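Local structure of SUMO-1 cysteine protease S273R (African swine fever virus pig/Kenya/KEN-50/1950, 6LJ9) at residues I223-S228 and S254-D259; Q229-P234 and E261-R266. The protein probably cleaves the viral polyprotein precursors pp220 and pp62 into core-shell proteins as a cysteine protease, and probably weakens host innate immune signalling. One frame throughout, in Å; residues are numbered along the deposited sequence.

Contact 1 of 2, residues I223-S228 and S254-D259; sequences IRHQRS and STRITD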
# COMPACT_ATOMS: atom_id res chain seq x y z
N ILE B 223 3.50 -29.00 -2.20
CA ILE B 223 4.38 -29.45 -1.13
C ILE B 223 3.55 -29.69 0.12
O ILE B 223 2.64 -28.92 0.44
CB ILE B 223 5.50 -28.42 -0.85
CG1 ILE B 223 6.46 -28.33 -2.03
CG2 ILE B 223 6.26 -28.77 0.42
CD1 ILE B 223 7.65 -27.45 -1.76
N ARG B 224 3.86 -30.78 0.83
CA ARG B 224 3.33 -31.03 2.17
C ARG B 224 4.26 -30.35 3.16
O ARG B 224 5.25 -30.92 3.62
CB ARG B 224 3.21 -32.53 2.43
CG ARG B 224 2.78 -32.87 3.85
CD ARG B 224 2.55 -34.36 4.02
NE ARG B 224 2.41 -34.73 5.43
CZ ARG B 224 1.28 -34.65 6.11
NH1 ARG B 224 0.18 -34.20 5.53
NH2 ARG B 224 1.25 -35.01 7.39
N HIS B 225 3.94 -29.09 3.49
CA HIS B 225 4.79 -28.32 4.39
C HIS B 225 4.66 -28.81 5.83
O HIS B 225 5.66 -28.95 6.54
CB HIS B 225 4.44 -26.84 4.31
CG HIS B 225 4.66 -26.24 2.96
ND1 HIS B 225 5.91 -25.86 2.51
CD2 HIS B 225 3.79 -25.93 1.96
CE1 HIS B 225 5.80 -25.35 1.29
NE2 HIS B 225 4.53 -25.39 0.94
N GLN B 226 3.43 -29.06 6.28
CA GLN B 226 3.15 -29.30 7.69
C GLN B 226 3.34 -30.78 8.03
O GLN B 226 2.73 -31.65 7.40
CB GLN B 226 1.73 -28.85 8.03
CG GLN B 226 1.30 -29.15 9.45
CD GLN B 226 -0.08 -28.60 9.76
OE1 GLN B 226 -0.60 -27.77 9.02
NE2 GLN B 226 -0.67 -29.06 10.86
N ARG B 227 4.18 -31.05 9.02
CA ARG B 227 4.32 -32.38 9.59
C ARG B 227 3.73 -32.49 10.99
O ARG B 227 3.57 -33.60 11.49
CB ARG B 227 5.79 -32.81 9.63
CG ARG B 227 6.42 -33.00 8.26
CD ARG B 227 7.89 -33.33 8.36
NE ARG B 227 8.56 -33.26 7.07
CZ ARG B 227 9.88 -33.35 6.90
NH1 ARG B 227 10.67 -33.50 7.95
NH2 ARG B 227 10.40 -33.27 5.68
N SER B 228 3.41 -31.36 11.63
CA SER B 228 2.78 -31.36 12.93
C SER B 228 1.26 -31.45 12.77
O SER B 228 0.72 -31.46 11.66
CB SER B 228 3.18 -30.11 13.72
OG SER B 228 2.72 -28.93 13.08
N SER B 254 7.65 -24.51 -4.32
CA SER B 254 8.90 -25.20 -4.58
C SER B 254 9.79 -25.39 -3.36
O SER B 254 10.62 -26.30 -3.37
CB SER B 254 9.71 -24.44 -5.66
OG SER B 254 9.89 -23.09 -5.30
N THR B 255 9.65 -24.57 -2.32
CA THR B 255 10.50 -24.64 -1.14
C THR B 255 9.65 -24.92 0.09
O THR B 255 8.61 -24.27 0.29
CB THR B 255 11.29 -23.35 -0.95
OG1 THR B 255 12.00 -23.04 -2.16
CG2 THR B 255 12.29 -23.50 0.18
N ARG B 256 10.08 -25.87 0.91
CA ARG B 256 9.31 -26.27 2.07
C ARG B 256 9.46 -25.26 3.20
O ARG B 256 10.53 -24.68 3.41
CB ARG B 256 9.74 -27.66 2.55
CG ARG B 256 8.92 -28.17 3.73
CD ARG B 256 9.35 -29.55 4.20
NE ARG B 256 8.52 -30.00 5.31
CZ ARG B 256 8.79 -29.76 6.59
NH1 ARG B 256 9.87 -29.08 6.92
NH2 ARG B 256 7.97 -30.19 7.54
N ILE B 257 8.37 -25.04 3.93
CA ILE B 257 8.33 -24.15 5.08
C ILE B 257 8.04 -25.01 6.31
O ILE B 257 7.00 -25.69 6.36
CB ILE B 257 7.29 -23.04 4.91
CG1 ILE B 257 7.63 -22.20 3.67
CG2 ILE B 257 7.24 -22.16 6.14
CD1 ILE B 257 6.66 -21.07 3.42
N THR B 258 8.94 -24.97 7.29
CA THR B 258 8.91 -25.90 8.40
C THR B 258 7.90 -25.47 9.46
O THR B 258 7.50 -24.31 9.56
CB THR B 258 10.29 -26.02 9.03
OG1 THR B 258 10.64 -24.79 9.68
CG2 THR B 258 11.34 -26.33 7.97
N ASP B 259 7.48 -26.45 10.28
CA ASP B 259 6.62 -26.16 11.42
C ASP B 259 7.35 -25.33 12.47
O ASP B 259 6.72 -24.56 13.20
CB ASP B 259 6.10 -27.46 12.04
CG ASP B 259 5.31 -28.30 11.06
OD1 ASP B 259 5.93 -29.01 10.24
OD2 ASP B 259 4.06 -28.27 11.12
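His225, Arg227 and Ser228, in the loop running from strand 215-220 to the helix of the inferred nucleophile Cys232, meet Arg256 and Ile257, in the connection after helix 249-254, and Asp259, which opens helix 259-269. The His225 imidazole lies against the second segment. Its ND1 accepts the N-H of Ile257 at 3.0 Å, tilted somewhat from the ring plane. NE2 is bonded to the carbonyl of Phe252, a pairing consistent with a neutral ring protonated at NE2. At the ring edge CE1 lies 3.2 Å from Thr255 O, while Ile223 CG2 covers one face and Ile223 CD1 reaches the backbone of Ser254.

The Asp259 carboxylate receives two successive amides of the first loop. Arg227 N points almost straight (174°) at the syn lone pair of OD1, 3.0 Å away; Ser228 N meets OD2 at 3.2 Å from above the carboxylate plane. Ser228 OG also bonds OD2, although the 2.5 Å separation is so short that its exact value is doubtful.

Two like charges lie close together beside this site. The extended side chains of Arg227 and Arg256 cross at about a right angle, and their guanidiniums lie over each other, offset and inclined by 36°, with Arg227 NE 3.2 Å from Arg256 NH2. His225 O lies over the opposite face of the Arg256 group. Asp259 OD1, 3.6 Å from Arg256 NH2, forms a salt bridge that probably offsets part of the repulsion.

Gln226, predicted to bind substrate, lays its CG against Asp259 OD2; its OE1 bonds Ser188 OG and its NE2 bonds Ser228 O, fixing the amide beside Cys232. A glutamine a few residues before the nucleophilic cysteine is typical of Ulp1-like clan CA proteases, where it is assigned to the oxyanion hole.

Contact 2 of 2, residues Q229-P234 and E261-R266; sequences QTECGP and EMYKFR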
# COMPACT_ATOMS: atom_id res chain seq x y z
N GLN B 229 0.56 -31.53 13.90
CA GLN B 229 -0.90 -31.58 13.91
C GLN B 229 -1.51 -30.28 14.43
O GLN B 229 -2.71 -30.26 14.73
CB GLN B 229 -1.38 -32.75 14.76
CG GLN B 229 -0.89 -34.12 14.30
CD GLN B 229 -1.32 -35.23 15.25
OE1 GLN B 229 -1.75 -34.97 16.37
NE2 GLN B 229 -1.20 -36.47 14.79
N THR B 230 -0.72 -29.21 14.54
CA THR B 230 -1.14 -28.03 15.27
C THR B 230 -0.97 -26.71 14.52
O THR B 230 -1.63 -25.73 14.90
CB THR B 230 -0.38 -27.91 16.59
OG1 THR B 230 1.03 -27.81 16.33
CG2 THR B 230 -0.63 -29.12 17.47
N GLU B 231 -0.11 -26.63 13.51
CA GLU B 231 0.30 -25.35 12.96
C GLU B 231 -0.41 -24.98 11.67
O GLU B 231 0.04 -24.06 10.97
CB GLU B 231 1.81 -25.35 12.73
CG GLU B 231 2.61 -25.72 13.98
CD GLU B 231 2.27 -24.84 15.16
OE1 GLU B 231 2.48 -23.61 15.06
OE2 GLU B 231 1.79 -25.37 16.18
N CYS B 232 -1.52 -25.64 11.34
CA CYS B 232 -2.26 -25.28 10.13
C CYS B 232 -2.82 -23.87 10.22
O CYS B 232 -2.93 -23.18 9.19
CB CYS B 232 -3.39 -26.28 9.88
SG CYS B 232 -4.52 -26.50 11.27
N GLY B 233 -3.16 -23.42 11.42
CA GLY B 233 -3.59 -22.06 11.64
C GLY B 233 -2.51 -21.05 11.32
O GLY B 233 -2.68 -20.16 10.48
N PRO B 234 -1.36 -21.16 11.99
CA PRO B 234 -0.22 -20.28 11.65
C PRO B 234 0.21 -20.40 10.19
O PRO B 234 0.64 -19.40 9.60
CB PRO B 234 0.88 -20.75 12.61
CG PRO B 234 0.14 -21.27 13.78
CD PRO B 234 -1.11 -21.92 13.23
N GLU B 261 9.47 -22.85 11.85
CA GLU B 261 9.31 -21.46 11.42
C GLU B 261 7.91 -20.94 11.69
O GLU B 261 7.74 -19.75 12.00
CB GLU B 261 9.65 -21.33 9.94
CG GLU B 261 10.89 -20.50 9.64
CD GLU B 261 11.31 -20.59 8.19
OE1 GLU B 261 11.38 -21.72 7.66
OE2 GLU B 261 11.55 -19.53 7.57
N MSE B 262 6.90 -21.80 11.59
CA MSE B 262 5.52 -21.38 11.82
C MSE B 262 5.21 -21.26 13.31
O MSE B 262 4.38 -20.45 13.71
CB MSE B 262 4.55 -22.35 11.16
CG MSE B 262 4.70 -22.42 9.65
SE MSE B 262 4.24 -20.76 8.74
CE MSE B 262 6.00 -19.91 8.69
N TYR B 263 5.88 -22.07 14.12
CA TYR B 263 5.73 -21.93 15.57
C TYR B 263 6.33 -20.62 16.05
O TYR B 263 5.79 -19.98 16.96
CB TYR B 263 6.38 -23.11 16.29
CG TYR B 263 6.20 -23.07 17.79
CD1 TYR B 263 5.00 -23.44 18.38
CD2 TYR B 263 7.24 -22.65 18.62
CE1 TYR B 263 4.84 -23.40 19.75
CE2 TYR B 263 7.08 -22.60 19.99
CZ TYR B 263 5.88 -22.98 20.55
OH TYR B 263 5.72 -22.94 21.92
N LYS B 264 7.45 -20.20 15.45
CA LYS B 264 8.01 -18.89 15.77
C LYS B 264 7.13 -17.77 15.23
O LYS B 264 7.15 -16.66 15.78
CB LYS B 264 9.42 -18.77 15.20
CG LYS B 264 10.45 -19.69 15.85
CD LYS B 264 11.81 -19.53 15.21
CE LYS B 264 12.85 -20.42 15.89
NZ LYS B 264 14.18 -20.33 15.22
N PHE B 265 6.36 -18.04 14.18
CA PHE B 265 5.44 -17.04 13.65
C PHE B 265 4.30 -16.74 14.61
O PHE B 265 3.66 -15.69 14.48
CB PHE B 265 4.89 -17.50 12.29
CG PHE B 265 4.03 -16.48 11.61
CD1 PHE B 265 4.56 -15.25 11.25
CD2 PHE B 265 2.71 -16.75 11.30
CE1 PHE B 265 3.77 -14.30 10.62
CE2 PHE B 265 1.92 -15.81 10.67
CZ PHE B 265 2.46 -14.58 10.33
N ARG B 266 4.03 -17.63 15.57
CA ARG B 266 3.03 -17.34 16.59
C ARG B 266 3.41 -16.11 17.40
O ARG B 266 2.53 -15.35 17.83
CB ARG B 266 2.86 -18.55 17.51
CG ARG B 266 2.22 -19.76 16.86
CD ARG B 266 2.21 -20.94 17.81
NE ARG B 266 1.48 -22.09 17.27
CZ ARG B 266 0.21 -22.37 17.54
NH1 ARG B 266 -0.48 -21.59 18.37
NH2 ARG B 266 -0.36 -23.44 17.00
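Glu231 and Arg266 join the start of helix 232-244 to helix 259-269, in the Ulp1-like layout that places the inferred nucleophile Cys232 in the first turn of its helix. Glu231, the N-cap residue, directs its side chain to the neighbouring helix.

Polar contacts centre on a buried salt bridge. Arg266 grips the carboxylate side-on: NE gives a 2.9 Å bond to the syn lone pair of Glu231 OE1, with an N-H...O angle of 161°, and NH2 bonds OE2 at 3.0 Å from above the carboxylate plane. The two flat groups are not coplanar but turned 51° apart. A bend at chi2 (-55°) swings Glu231 CD back toward the arginine. OE2 is held further by Thr230 OG1, which donates to its anti lone pair at 2.6 Å; Thr85 OG1 bonds both Thr230 OG1 and Glu231 OE2. The remaining end of Arg266, NH1, bonds the carbonyls of Pro81 and Gly86. Glu231 OE1 also lies at the edge of the Tyr263 ring, near its plane.

Pro234 and Met262 carry the apolar contacts. The Pro234 ring faces helix 259-269, its CG lying over one face of the Arg266 guanidinium, toward the rim, 3.8 Å from NE. Pro234 CB touches CB of Met262, present as selenomethionine, at 4.3 Å. Beyond CG the Met262 chain bends away to Tyr235 and Phe238, and Phe265 packs edge-to-face with Phe238.

The Pro234 carbonyl approaches both of these side chains from helix 259-269: its O lies 3.9 Å from Met262 SE and 3.8 Å from Phe265 CD2.

Overall arrangement
Both contacts bring the chain around Cys232 against the chain around the start of helix 259-269, so they form one continuous interface. Contact 1 joins two loops, lies nearer the surface and is only partly buried; contact 2 lies deeper, at the first turn of helix 232-244. Their chemistry follows: in 223-228 with 254-259, a carboxylate and a histidine bond backbone amides while two arginine guanidiniums lie close together, whereas in 229-234 with 261-266 a buried carboxylate pairs with a guanidinium beside apolar side chains. They meet where Gln226 OE1 lies 3.2 Å from Cys232 CA and where Ile257 CG2 packs on Met262 CE at 3.6 Å.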